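Tail lysozyme, putative (Geobacter sulfurreducens, PDB 2IA7) is of unknown function but, as a putative tail lysozyme of the gp25 baseplate wedge family, probably serves as a structural part of a phage-tail-like assembly. Local coordinates at residues G43-R46 / G47-V50; V66-T69 / T70-G73; I75-E78 / V79-A82. All coordinates share one frame; numbering follows the deposited sequence.

Interaction 1 of 3, residues G43-R46 / G47-V50; sequences GTAR and GERV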
# COMPACT_ATOMS: atom_id res chain seq x y z
N GLY A 43 -5.72 1.05 0.07
CA GLY A 43 -6.82 1.88 -0.44
C GLY A 43 -7.90 2.25 0.56
O GLY A 43 -8.89 2.90 0.19
N THR A 44 -7.74 1.84 1.81
CA THR A 44 -8.71 2.11 2.85
C THR A 44 -8.14 3.08 3.88
O THR A 44 -7.08 2.88 4.46
CB THR A 44 -9.18 0.80 3.57
OG1 THR A 44 -9.66 -0.12 2.60
CG2 THR A 44 -10.29 1.08 4.60
N ALA A 45 -8.87 4.18 4.09
CA ALA A 45 -8.59 5.08 5.17
C ALA A 45 -9.08 4.51 6.48
O ALA A 45 -10.14 3.92 6.53
CB ALA A 45 -9.28 6.43 4.92
N ARG A 46 -8.33 4.73 7.54
CA ARG A 46 -8.78 4.37 8.88
C ARG A 46 -10.04 5.14 9.17
O ARG A 46 -10.11 6.34 8.87
CB ARG A 46 -7.66 4.66 9.88
CG ARG A 46 -6.49 3.71 9.69
CD ARG A 46 -5.44 3.78 10.76
NE ARG A 46 -4.74 5.05 10.74
CZ ARG A 46 -3.43 5.23 10.98
NH1 ARG A 46 -2.62 4.21 11.24
NH2 ARG A 46 -2.93 6.46 10.94
N GLY A 47 -11.04 4.44 9.69
CA GLY A 47 -12.37 5.01 9.91
C GLY A 47 -13.38 4.77 8.81
O GLY A 47 -14.58 4.98 9.02
N GLU A 48 -12.92 4.31 7.64
CA GLU A 48 -13.77 4.05 6.48
C GLU A 48 -14.69 2.88 6.75
O GLU A 48 -15.87 2.90 6.39
CB GLU A 48 -12.90 3.77 5.25
CG GLU A 48 -13.61 3.62 3.91
CD GLU A 48 -12.63 3.58 2.66
OE1 GLU A 48 -11.56 4.32 2.60
OE2 GLU A 48 -12.98 2.83 1.70
N ARG A 49 -14.16 1.86 7.41
CA ARG A 49 -14.94 0.70 7.81
C ARG A 49 -15.56 0.99 9.13
O ARG A 49 -14.88 1.06 10.16
CB ARG A 49 -14.06 -0.50 7.93
CG ARG A 49 -13.49 -0.90 6.64
CD ARG A 49 -13.03 -2.32 6.70
NE ARG A 49 -12.76 -2.82 5.37
CZ ARG A 49 -12.31 -4.04 5.12
NH1 ARG A 49 -12.09 -4.89 6.13
NH2 ARG A 49 -12.09 -4.41 3.87
N VAL A 50 -16.88 1.14 9.10
CA VAL A 50 -17.68 1.46 10.28
C VAL A 50 -17.43 0.47 11.41
O VAL A 50 -17.25 0.86 12.56
CB VAL A 50 -19.18 1.49 9.91
CG1 VAL A 50 -20.07 1.47 11.16
CG2 VAL A 50 -19.46 2.69 9.03
O HOH W 1 -11.67 0.45 0.36
O HOH W 2 -12.03 -1.50 3.01

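Interaction 2 of 3, residues V66-T69 / T70-G73; sequences VINT and TTLG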
# COMPACT_ATOMS: atom_id res chain seq x y z
N VAL A 66 4.43 20.07 1.02
CA VAL A 66 5.56 19.75 0.17
C VAL A 66 5.82 18.26 0.25
O VAL A 66 5.65 17.64 1.31
CB VAL A 66 6.82 20.50 0.62
CG1 VAL A 66 8.03 20.01 -0.13
CG2 VAL A 66 6.64 22.01 0.41
N ILE A 67 6.22 17.67 -0.86
CA ILE A 67 6.69 16.30 -0.82
C ILE A 67 8.17 16.31 -1.20
O ILE A 67 8.53 16.49 -2.36
CB ILE A 67 5.86 15.41 -1.73
CG1 ILE A 67 4.43 15.35 -1.15
CG2 ILE A 67 6.50 14.02 -1.82
CD1 ILE A 67 3.39 14.94 -2.18
N ASN A 68 9.03 16.21 -0.17
CA ASN A 68 10.44 16.15 -0.45
C ASN A 68 10.88 14.70 -0.46
O ASN A 68 10.07 13.78 -0.30
CB ASN A 68 11.23 17.10 0.49
CG ASN A 68 11.04 16.78 1.96
OD1 ASN A 68 11.31 15.66 2.39
ND2 ASN A 68 10.62 17.77 2.74
N THR A 69 12.17 14.50 -0.64
CA THR A 69 12.73 13.18 -0.68
C THR A 69 12.51 12.43 0.65
O THR A 69 12.33 11.21 0.69
CB THR A 69 14.21 13.25 -0.99
OG1 THR A 69 14.38 13.83 -2.30
CG2 THR A 69 14.84 11.86 -0.98
N THR A 70 12.55 13.16 1.77
CA THR A 70 12.34 12.51 3.08
C THR A 70 10.87 12.13 3.26
O THR A 70 10.54 11.11 3.88
CB THR A 70 12.85 13.35 4.29
OG1 THR A 70 11.89 14.35 4.63
CG2 THR A 70 14.21 14.03 4.04
N THR A 71 9.96 12.95 2.72
CA THR A 71 8.55 12.62 2.70
C THR A 71 8.27 11.30 1.99
O THR A 71 7.39 10.53 2.40
CB THR A 71 7.80 13.71 1.91
OG1 THR A 71 8.30 14.99 2.31
CG2 THR A 71 6.31 13.66 2.21
N LEU A 72 8.97 11.03 0.90
CA LEU A 72 8.76 9.76 0.20
C LEU A 72 9.01 8.61 1.17
O LEU A 72 8.27 7.62 1.15
CB LEU A 72 9.65 9.65 -1.05
CG LEU A 72 9.32 10.62 -2.19
CD1 LEU A 72 10.38 10.47 -3.28
CD2 LEU A 72 7.93 10.47 -2.80
N GLY A 73 10.03 8.73 2.01
CA GLY A 73 10.30 7.72 3.02
C GLY A 73 9.20 7.59 4.05
O GLY A 73 8.86 6.50 4.48

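Interaction 3 of 3, residues I75-E78 / V79-A82; sequences IENE and VKEA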
# COMPACT_ATOMS: atom_id res chain seq x y z
N ILE A 75 6.00 8.18 3.44
CA ILE A 75 4.96 7.49 2.68
C ILE A 75 5.25 5.99 2.61
O ILE A 75 4.39 5.18 2.94
CB ILE A 75 4.80 8.09 1.31
CG1 ILE A 75 4.29 9.53 1.49
CG2 ILE A 75 3.92 7.23 0.41
CD1 ILE A 75 4.53 10.37 0.20
N GLU A 76 6.49 5.66 2.32
CA GLU A 76 6.94 4.29 2.35
C GLU A 76 6.65 3.62 3.67
O GLU A 76 6.22 2.47 3.71
CB GLU A 76 8.44 4.21 2.03
CG GLU A 76 8.77 4.46 0.57
CD GLU A 76 10.20 4.93 0.33
OE1 GLU A 76 11.01 4.97 1.30
OE2 GLU A 76 10.50 5.29 -0.81
N ASN A 77 6.96 4.28 4.76
CA ASN A 77 6.91 3.61 6.03
C ASN A 77 5.48 3.52 6.56
O ASN A 77 5.14 2.54 7.22
CB ASN A 77 7.85 4.34 6.99
CG ASN A 77 9.32 4.18 6.58
OD1 ASN A 77 9.67 3.22 5.88
ND2 ASN A 77 10.18 5.11 7.00
N GLU A 78 4.61 4.42 6.12
CA GLU A 78 3.18 4.27 6.37
C GLU A 78 2.63 3.02 5.66
O GLU A 78 1.79 2.27 6.21
CB GLU A 78 2.40 5.49 5.90
CG GLU A 78 2.58 6.69 6.80
CD GLU A 78 1.56 6.77 7.88
OE1 GLU A 78 1.06 5.74 8.34
OE2 GLU A 78 1.28 7.90 8.27
N VAL A 79 3.09 2.77 4.44
CA VAL A 79 2.69 1.58 3.70
C VAL A 79 3.23 0.36 4.42
O VAL A 79 2.50 -0.62 4.62
CB VAL A 79 3.23 1.68 2.29
CG1 VAL A 79 3.16 0.35 1.56
CG2 VAL A 79 2.50 2.82 1.51
N LYS A 80 4.49 0.40 4.85
CA LYS A 80 5.08 -0.76 5.50
C LYS A 80 4.23 -1.08 6.72
O LYS A 80 3.88 -2.25 6.97
CB LYS A 80 6.49 -0.46 5.99
CG LYS A 80 7.55 -0.40 4.89
CD LYS A 80 8.89 0.05 5.50
CE LYS A 80 9.91 0.39 4.43
NZ LYS A 80 11.16 0.83 5.10
N GLU A 81 4.00 -0.07 7.57
CA GLU A 81 3.31 -0.37 8.83
C GLU A 81 1.92 -0.95 8.64
O GLU A 81 1.52 -1.86 9.36
CB GLU A 81 3.25 0.86 9.70
CG GLU A 81 4.58 1.31 10.24
CD GLU A 81 5.29 0.37 11.21
OE1 GLU A 81 4.84 -0.73 11.63
OE2 GLU A 81 6.41 0.77 11.62
N ALA A 82 1.19 -0.45 7.68
CA ALA A 82 -0.14 -0.96 7.37
C ALA A 82 -0.11 -2.39 6.90
O ALA A 82 -0.95 -3.19 7.32
CB ALA A 82 -0.82 -0.05 6.35
O HOH W 3 11.92 1.90 2.05

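Interaction 1 of 3, residues G43-R46 / G47-V50
E48 reaches back over the type II beta turn A45-E48 and takes the backbone N-H of A45 on its carboxylate, with A45 N to E48 OE1 at 3.1 Å and the donor N standing above the carboxylate plane, 44° out of it. The turn's own bond, E48 N to A45 O at 3.0 Å, runs the other way, so A45 and E48 are joined twice. CG of E48 lies anti to its backbone N (chi1 -174°) and the chain beyond is extended, which carries the carboxylate past the methyl of T44, where T44 CG2 meets E48 CB at 3.8 Å. G47 suits its corner because its positive phi (95°) would jam a side chain against the carbonyl oxygen of R46. Farther out, one water donates to both T44 OG1 and E48 OE2, and a second donates to T44 OG1 at 2.8 Å and accepts from R49 NE. T44 OG1 is also hydrogen-bonded to I40 O, which ties the turn to helix 30-42; R46 forms a salt bridge with D61, and R49 makes a cation-pi contact with F55. Chemically, the turn is held by one backbone and one carboxylate bond, and the negative charge of E48 is probably eased by the A45 N-H and the bridging water.

Interaction 2 of 3, residues V66-T69 / T70-G73
N68 and T71 form a capping box at the start of helix 69-86, each side chain taking the other's backbone N-H. T71 OG1 accepts from N68 N at 2.9 Å, while N68 OD1 accepts from T71 N at 3.0 Å, the donor standing 41° above the amide plane. Asparagine suits the N-cap because its short amide can fold back onto the first turn: CG sits between the backbone N and the carbonyl carbon (chi1 59°), which brings OD1 over N-H groups that have no helical carbonyl before them. T70 adds its hydroxyl, donated from T70 OG1 to N68 OD1 at 2.7 Å in the carbonyl plane and on a lone pair, together with a weak bond from T70 N.

The tight side of the contact is around T71, which is buried. Its OG1 lies beside its own backbone N, facing N68, and its CG2 points to the I67 side, where T71 CG2 comes to 4.0 Å from I67 CA and the loop residue F64 adds packing. A valine here would probably leave N68 N without its side-chain acceptor, so that half of the box is lost. By contrast, N68, T69 and T70 lie on the loose, exposed side, where small polar side chains suit contact with solvent. Flanking the box is an apolar contact, a hydrophobic staple between the residue before the N-cap and the fourth after it: I67, which also touches L130, crosses L72 at about a right angle, with I67 CG2 and L72 CD2 4.0 Å apart.

Interaction 3 of 3, residues I75-E78 / V79-A82
I75-E78 and V79-A82 are successive turns of alpha-helix 69-86, joined by four i to i+4 backbone hydrogen bonds. V79 N binds I75 O at 3.1 Å, K80 N binds E76 O, E81 N binds N77 O and A82 N binds E78 O, all with N-H angles between 155° and 167°, the regular alpha-helical pattern.

On the outer side N77 and K80 lie side by side and point the same way. The lysine chain is extended beyond CG, which sets the ammonium beside the amide oxygen, K80 NZ to N77 OD1 at 2.9 Å, tilted 18° from the carbonyl plane. The aliphatic part runs along the same oxygen, with K80 CD 3.3 Å from N77 OD1, while K80 also packs on L92 and V95 of strand 90-98. A lysine suits this border position because its methylenes can lie on the sheet while its charge stays near polar groups. The carboxylate of E76 is turned to the backbone N of A97, and a water that K80 NZ reaches only weakly lies between the two residues. E78 is directed instead to R62, in a salt bridge.

The inner face is apolar. I75 rests on L107 and I109, V79 on V95, I111 and L42, and the small A82 on I41 and C57, so this face packs against both the antiparallel sheet and helix 30-42. Branched I75 and V79 and the small A82 suit that face; within the helix itself, V79 CG2, set beside its backbone N, lies 3.3 Å from I75 O.

How the interactions relate
Following the chain from the N terminus, helix 30-42 runs into interaction 1, where a turn reverses the loop just after that helix. The chain then passes through the long loop to interaction 2, which starts helix 69-86, and interaction 3 follows on the same helix. All three contacts are local and in series, so none nests within or crosses another. Interactions 2 and 3 are about 13 Å apart between centres, whereas interactions 1 and 2 are about 24 Å apart. Interaction 1 comes within about 5 Å of interaction 3 at nearest atoms without touching. Interaction 3 lies closest to the chain centre, where its helix joins the three-stranded sheet to helix 30-42.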